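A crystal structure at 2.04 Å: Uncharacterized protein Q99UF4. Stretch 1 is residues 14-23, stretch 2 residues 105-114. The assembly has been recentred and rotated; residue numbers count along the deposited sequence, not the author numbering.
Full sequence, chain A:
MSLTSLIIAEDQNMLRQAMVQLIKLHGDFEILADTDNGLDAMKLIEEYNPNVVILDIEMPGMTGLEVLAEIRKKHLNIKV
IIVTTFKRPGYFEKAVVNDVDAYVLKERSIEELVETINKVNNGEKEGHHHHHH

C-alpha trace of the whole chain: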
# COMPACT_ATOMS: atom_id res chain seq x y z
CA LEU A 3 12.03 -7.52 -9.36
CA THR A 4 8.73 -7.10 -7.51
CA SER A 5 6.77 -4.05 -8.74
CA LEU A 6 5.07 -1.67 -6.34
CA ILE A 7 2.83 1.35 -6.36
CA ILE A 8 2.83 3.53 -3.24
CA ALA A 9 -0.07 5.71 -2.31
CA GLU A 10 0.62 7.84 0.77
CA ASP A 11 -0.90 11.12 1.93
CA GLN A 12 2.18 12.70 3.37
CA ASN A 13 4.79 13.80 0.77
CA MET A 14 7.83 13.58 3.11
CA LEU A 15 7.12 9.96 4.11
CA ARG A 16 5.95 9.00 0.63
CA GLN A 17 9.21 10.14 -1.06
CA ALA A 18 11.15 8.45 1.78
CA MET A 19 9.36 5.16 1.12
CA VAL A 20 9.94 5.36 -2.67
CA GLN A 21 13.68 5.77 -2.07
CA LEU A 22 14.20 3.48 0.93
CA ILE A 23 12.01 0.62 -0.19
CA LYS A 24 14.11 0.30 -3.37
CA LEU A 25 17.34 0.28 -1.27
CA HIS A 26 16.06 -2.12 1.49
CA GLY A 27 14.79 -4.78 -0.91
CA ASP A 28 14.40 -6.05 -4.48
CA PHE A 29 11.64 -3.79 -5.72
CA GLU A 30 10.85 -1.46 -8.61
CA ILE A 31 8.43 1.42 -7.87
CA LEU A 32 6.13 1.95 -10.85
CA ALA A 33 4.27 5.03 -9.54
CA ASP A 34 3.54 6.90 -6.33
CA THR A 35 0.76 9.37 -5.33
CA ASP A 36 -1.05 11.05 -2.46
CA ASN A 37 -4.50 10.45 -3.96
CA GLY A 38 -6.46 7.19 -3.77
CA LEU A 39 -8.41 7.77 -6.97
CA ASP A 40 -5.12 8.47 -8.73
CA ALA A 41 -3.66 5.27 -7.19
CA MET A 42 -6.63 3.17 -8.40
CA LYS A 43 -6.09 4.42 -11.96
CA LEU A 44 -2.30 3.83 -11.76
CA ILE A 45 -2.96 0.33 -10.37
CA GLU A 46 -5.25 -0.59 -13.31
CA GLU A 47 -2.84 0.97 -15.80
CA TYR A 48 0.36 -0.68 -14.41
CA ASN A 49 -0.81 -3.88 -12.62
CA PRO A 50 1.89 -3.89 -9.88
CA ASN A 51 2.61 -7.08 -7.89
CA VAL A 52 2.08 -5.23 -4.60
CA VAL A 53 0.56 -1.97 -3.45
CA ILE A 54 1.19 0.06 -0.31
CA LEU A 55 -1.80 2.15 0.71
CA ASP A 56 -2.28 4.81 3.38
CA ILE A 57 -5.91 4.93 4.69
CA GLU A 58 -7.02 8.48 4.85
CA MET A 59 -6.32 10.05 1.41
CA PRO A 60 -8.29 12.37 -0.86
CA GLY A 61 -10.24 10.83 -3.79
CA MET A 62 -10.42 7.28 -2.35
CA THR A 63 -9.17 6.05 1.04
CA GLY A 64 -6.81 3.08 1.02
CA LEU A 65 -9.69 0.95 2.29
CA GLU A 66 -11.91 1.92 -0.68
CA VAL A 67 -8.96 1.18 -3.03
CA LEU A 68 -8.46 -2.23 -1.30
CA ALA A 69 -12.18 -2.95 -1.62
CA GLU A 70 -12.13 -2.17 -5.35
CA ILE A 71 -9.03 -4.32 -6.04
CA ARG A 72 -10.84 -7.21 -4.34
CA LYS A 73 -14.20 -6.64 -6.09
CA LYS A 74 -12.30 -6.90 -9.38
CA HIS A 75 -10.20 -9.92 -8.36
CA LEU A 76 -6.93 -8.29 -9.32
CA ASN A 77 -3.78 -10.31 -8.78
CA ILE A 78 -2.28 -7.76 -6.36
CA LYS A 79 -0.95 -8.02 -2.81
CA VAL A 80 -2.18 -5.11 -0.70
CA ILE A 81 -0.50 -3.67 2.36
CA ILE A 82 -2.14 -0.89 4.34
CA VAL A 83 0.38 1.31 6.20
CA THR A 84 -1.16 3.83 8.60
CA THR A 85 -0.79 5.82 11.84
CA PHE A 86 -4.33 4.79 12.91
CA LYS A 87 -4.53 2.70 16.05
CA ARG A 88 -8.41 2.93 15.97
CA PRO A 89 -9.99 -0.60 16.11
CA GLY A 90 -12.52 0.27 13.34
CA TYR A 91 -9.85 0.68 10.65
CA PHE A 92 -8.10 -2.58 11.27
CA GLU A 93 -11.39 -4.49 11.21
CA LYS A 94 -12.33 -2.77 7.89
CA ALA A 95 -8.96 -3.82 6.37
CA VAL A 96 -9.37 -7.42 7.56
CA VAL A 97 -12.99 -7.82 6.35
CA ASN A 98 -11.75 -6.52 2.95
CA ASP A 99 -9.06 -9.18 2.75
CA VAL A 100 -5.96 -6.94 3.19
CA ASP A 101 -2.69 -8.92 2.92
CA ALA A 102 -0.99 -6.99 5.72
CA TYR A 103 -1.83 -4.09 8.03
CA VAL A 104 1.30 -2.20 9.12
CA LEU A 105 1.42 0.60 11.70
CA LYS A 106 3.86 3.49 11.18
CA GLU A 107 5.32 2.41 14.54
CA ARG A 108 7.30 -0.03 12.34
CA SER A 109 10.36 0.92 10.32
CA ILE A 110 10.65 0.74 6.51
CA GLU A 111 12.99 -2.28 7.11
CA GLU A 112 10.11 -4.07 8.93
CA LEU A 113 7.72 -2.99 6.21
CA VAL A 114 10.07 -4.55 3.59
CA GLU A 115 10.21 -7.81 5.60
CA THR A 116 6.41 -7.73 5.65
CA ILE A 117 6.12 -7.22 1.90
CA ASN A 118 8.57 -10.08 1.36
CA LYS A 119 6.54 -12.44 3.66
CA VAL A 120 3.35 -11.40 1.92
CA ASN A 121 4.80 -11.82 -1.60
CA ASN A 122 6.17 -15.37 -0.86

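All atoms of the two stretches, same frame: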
# COMPACT_ATOMS: atom_id res chain seq x y z
N MET A 14 6.52 13.93 2.53
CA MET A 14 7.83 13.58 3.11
C MET A 14 8.00 12.05 3.27
O MET A 14 9.02 11.48 2.80
CB MET A 14 8.10 14.33 4.44
CG MET A 14 9.58 14.16 4.93
SD MET A 14 10.09 15.12 6.40
CE MET A 14 10.24 16.74 5.63
N LEU A 15 7.02 11.39 3.89
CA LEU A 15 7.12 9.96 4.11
C LEU A 15 7.01 9.21 2.77
O LEU A 15 7.74 8.21 2.54
CB LEU A 15 6.03 9.45 5.09
CG LEU A 15 5.95 7.91 5.28
CD1 LEU A 15 7.27 7.42 5.90
CD2 LEU A 15 4.78 7.62 6.23
N ARG A 16 6.13 9.69 1.87
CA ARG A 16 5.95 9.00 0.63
C ARG A 16 7.31 8.95 -0.18
O ARG A 16 7.71 7.91 -0.65
CB ARG A 16 4.89 9.67 -0.25
CG ARG A 16 4.61 8.80 -1.50
CD ARG A 16 3.39 9.17 -2.33
NE ARG A 16 3.61 10.40 -3.07
CZ ARG A 16 3.27 11.61 -2.63
NH1 ARG A 16 2.66 11.80 -1.42
NH2 ARG A 16 3.53 12.64 -3.42
N GLN A 17 7.94 10.10 -0.35
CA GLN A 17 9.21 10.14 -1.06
C GLN A 17 10.26 9.29 -0.34
O GLN A 17 11.07 8.65 -0.98
CB GLN A 17 9.72 11.59 -1.24
CG GLN A 17 8.83 12.47 -2.14
CD GLN A 17 8.03 11.69 -3.22
OE1 GLN A 17 8.62 10.98 -4.10
NE2 GLN A 17 6.70 11.82 -3.16
N ALA A 18 10.22 9.28 1.00
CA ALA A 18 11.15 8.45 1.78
C ALA A 18 10.90 6.96 1.49
O ALA A 18 11.87 6.17 1.35
CB ALA A 18 11.04 8.72 3.30
N MET A 19 9.63 6.56 1.40
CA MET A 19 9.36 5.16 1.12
C MET A 19 9.81 4.76 -0.30
O MET A 19 10.29 3.67 -0.52
CB MET A 19 7.85 4.88 1.25
CG MET A 19 7.24 5.07 2.69
SD MET A 19 5.36 5.09 2.75
CE MET A 19 5.17 3.36 2.84
N VAL A 20 9.55 5.62 -1.28
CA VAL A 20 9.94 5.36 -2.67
C VAL A 20 11.43 5.11 -2.69
O VAL A 20 11.86 4.10 -3.26
CB VAL A 20 9.62 6.54 -3.58
CG1 VAL A 20 10.40 6.44 -4.96
CG2 VAL A 20 8.12 6.72 -3.77
N GLN A 21 12.22 5.97 -2.03
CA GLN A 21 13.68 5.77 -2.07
C GLN A 21 14.18 4.61 -1.23
O GLN A 21 15.06 3.84 -1.68
CB GLN A 21 14.43 7.06 -1.71
CG GLN A 21 14.18 8.14 -2.79
CD GLN A 21 14.78 9.48 -2.39
OE1 GLN A 21 15.01 9.75 -1.20
NE2 GLN A 21 15.09 10.29 -3.38
N LEU A 22 13.64 4.48 -0.02
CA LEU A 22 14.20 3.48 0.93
C LEU A 22 13.72 2.08 0.60
O LEU A 22 14.47 1.13 0.72
CB LEU A 22 13.82 3.81 2.37
CG LEU A 22 14.57 5.03 2.92
CD1 LEU A 22 14.02 5.42 4.26
CD2 LEU A 22 16.04 4.66 3.00
N ILE A 23 12.46 1.94 0.21
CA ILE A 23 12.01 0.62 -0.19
C ILE A 23 12.86 -0.01 -1.31
O ILE A 23 13.19 -1.20 -1.24
CB ILE A 23 10.50 0.60 -0.55
CG1 ILE A 23 9.67 0.71 0.73
CG2 ILE A 23 10.16 -0.74 -1.27
CD1 ILE A 23 8.13 1.04 0.42
N LEU A 105 1.43 -0.70 11.03
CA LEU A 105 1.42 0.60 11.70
C LEU A 105 2.71 1.34 11.42
O LEU A 105 3.76 0.73 11.35
CB LEU A 105 1.33 0.39 13.21
CG LEU A 105 0.10 0.64 14.06
CD1 LEU A 105 -1.17 0.29 13.39
CD2 LEU A 105 0.28 -0.15 15.35
N LYS A 106 2.64 2.68 11.36
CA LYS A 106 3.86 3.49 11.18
C LYS A 106 4.74 3.56 12.42
O LYS A 106 5.73 4.28 12.41
CB LYS A 106 3.52 4.89 10.63
CG LYS A 106 2.84 4.72 9.25
CD LYS A 106 2.50 6.05 8.61
CE LYS A 106 1.84 5.88 7.26
NZ LYS A 106 1.30 7.24 6.85
N GLU A 107 4.38 2.79 13.48
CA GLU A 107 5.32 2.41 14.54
C GLU A 107 6.49 1.52 14.09
O GLU A 107 7.51 1.42 14.78
CB GLU A 107 4.58 1.68 15.67
CG GLU A 107 4.02 2.64 16.70
CD GLU A 107 3.12 1.96 17.73
OE1 GLU A 107 2.55 2.69 18.57
OE2 GLU A 107 3.00 0.70 17.71
N ARG A 108 6.32 0.88 12.93
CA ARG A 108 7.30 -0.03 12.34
C ARG A 108 8.20 0.76 11.45
O ARG A 108 7.77 1.79 10.91
CB ARG A 108 6.57 -1.08 11.45
CG ARG A 108 5.47 -1.89 12.17
CD ARG A 108 6.04 -3.07 12.98
NE ARG A 108 6.62 -2.59 14.22
CZ ARG A 108 5.93 -2.25 15.31
NH1 ARG A 108 6.59 -1.82 16.39
NH2 ARG A 108 4.58 -2.31 15.34
N SER A 109 9.43 0.30 11.27
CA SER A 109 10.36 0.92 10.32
C SER A 109 10.09 0.47 8.89
O SER A 109 9.37 -0.51 8.67
CB SER A 109 11.79 0.52 10.67
OG SER A 109 11.96 -0.89 10.50
N ILE A 110 10.70 1.15 7.92
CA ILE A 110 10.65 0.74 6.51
C ILE A 110 11.30 -0.66 6.31
O ILE A 110 10.78 -1.51 5.57
CB ILE A 110 11.17 1.88 5.53
CG1 ILE A 110 10.11 3.00 5.49
CG2 ILE A 110 11.49 1.30 4.10
CD1 ILE A 110 10.48 4.27 4.71
N GLU A 111 12.37 -0.93 7.05
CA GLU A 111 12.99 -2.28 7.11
C GLU A 111 11.98 -3.36 7.48
O GLU A 111 11.91 -4.40 6.83
CB GLU A 111 14.09 -2.36 8.18
CG GLU A 111 15.33 -1.57 7.92
CD GLU A 111 15.25 -0.09 8.35
OE1 GLU A 111 14.16 0.58 8.29
OE2 GLU A 111 16.33 0.43 8.75
N GLU A 112 11.21 -3.13 8.56
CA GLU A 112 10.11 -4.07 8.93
C GLU A 112 9.02 -4.14 7.85
O GLU A 112 8.50 -5.20 7.50
CB GLU A 112 9.56 -3.67 10.30
CG GLU A 112 10.63 -3.86 11.41
CD GLU A 112 10.27 -3.24 12.76
OE1 GLU A 112 9.65 -2.17 12.81
OE2 GLU A 112 10.63 -3.85 13.80
N LEU A 113 8.70 -2.99 7.28
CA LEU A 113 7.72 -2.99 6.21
C LEU A 113 8.21 -3.85 5.03
O LEU A 113 7.44 -4.65 4.49
CB LEU A 113 7.37 -1.54 5.80
CG LEU A 113 6.62 -1.37 4.48
CD1 LEU A 113 5.28 -1.98 4.63
CD2 LEU A 113 6.54 0.09 4.05
N VAL A 114 9.48 -3.71 4.65
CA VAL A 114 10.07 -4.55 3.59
C VAL A 114 10.01 -6.04 3.95
O VAL A 114 9.60 -6.84 3.13
CB VAL A 114 11.53 -4.09 3.20
CG1 VAL A 114 12.30 -5.19 2.44
CG2 VAL A 114 11.49 -2.72 2.41

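Stretch 2 runs from the end of a strand through a turn into a helix, and it packs against one side of the helix formed by residues 14-23. The two helix axes approach to 10.6 Å and their N-to-C directions differ by 59°. The turn stands further off than the second helix: the CA atoms of L15 and K106 lie 10.1 Å apart, whereas those of I23 and V114 are separated by 6.7 Å. No hydrogen bond links the stretches, and the 364 Å² buried between them is mostly apolar packing, with one lysine contributing.

L105 makes no contact with stretch 1 but opens a type I turn that ends at R108, closed by the backbone hydrogen bond from R108 N to L105 O (3.0 Å). Within the turn, K106 directs its CA-to-CB bond toward the first helix and extends a nearly fully stretched side chain, m at chi1 and t thereafter. Its NZ comes 3.6 Å from L15 CD2, a van der Waals contact in which the amine gains nothing polar from the leucine; its hydrogen bonding is satisfied elsewhere in the structure.

E107, R108 and S109 stay clear of stretch 1, and the last two help to organize the start of the second helix. S109 is its N-cap: S109 OG accepts from E112 N at 3.1 Å, occupying a backbone amide that has no preceding helical carbonyl to bond. The exchange is reciprocal, since S109 N donates to E112 OE1 at 2.9 Å. The same carboxylate oxygen, E112 OE1, lies 3.4 Å from R108 NE in a salt bridge whose hydrogen bond is weak.

I110, the first residue of the helix, is the centre of the contact and has the largest area covered by the other stretch. Its side chain enters a hole formed by A18, M19, L22 and I23. I110 CD1 reaches 3.7 Å from L22 CD1 and 3.9 Å from M19 CG. I110 CD1 also lies 4.1 Å from A18 O, a backbone oxygen. I110 CG2 meets I23 CG1 at 3.9 Å and L22 CB at 3.8 Å, so L22 touches both branches of the isoleucine.

E111 points its CA-to-CB bond away and E112 is out of reach, which leaves the next contacts to L113 and V114, one turn on from I110. L113 CD2 packs 3.7 Å from M19 CE and 4.1 Å from I23 CD1, extending the apolar surface into the buried side of the interface. V114, whose N bonds to I110 O at 2.7 Å, completes it with a looser contact, V114 CG2 to I23 CG1 at 4.2 Å.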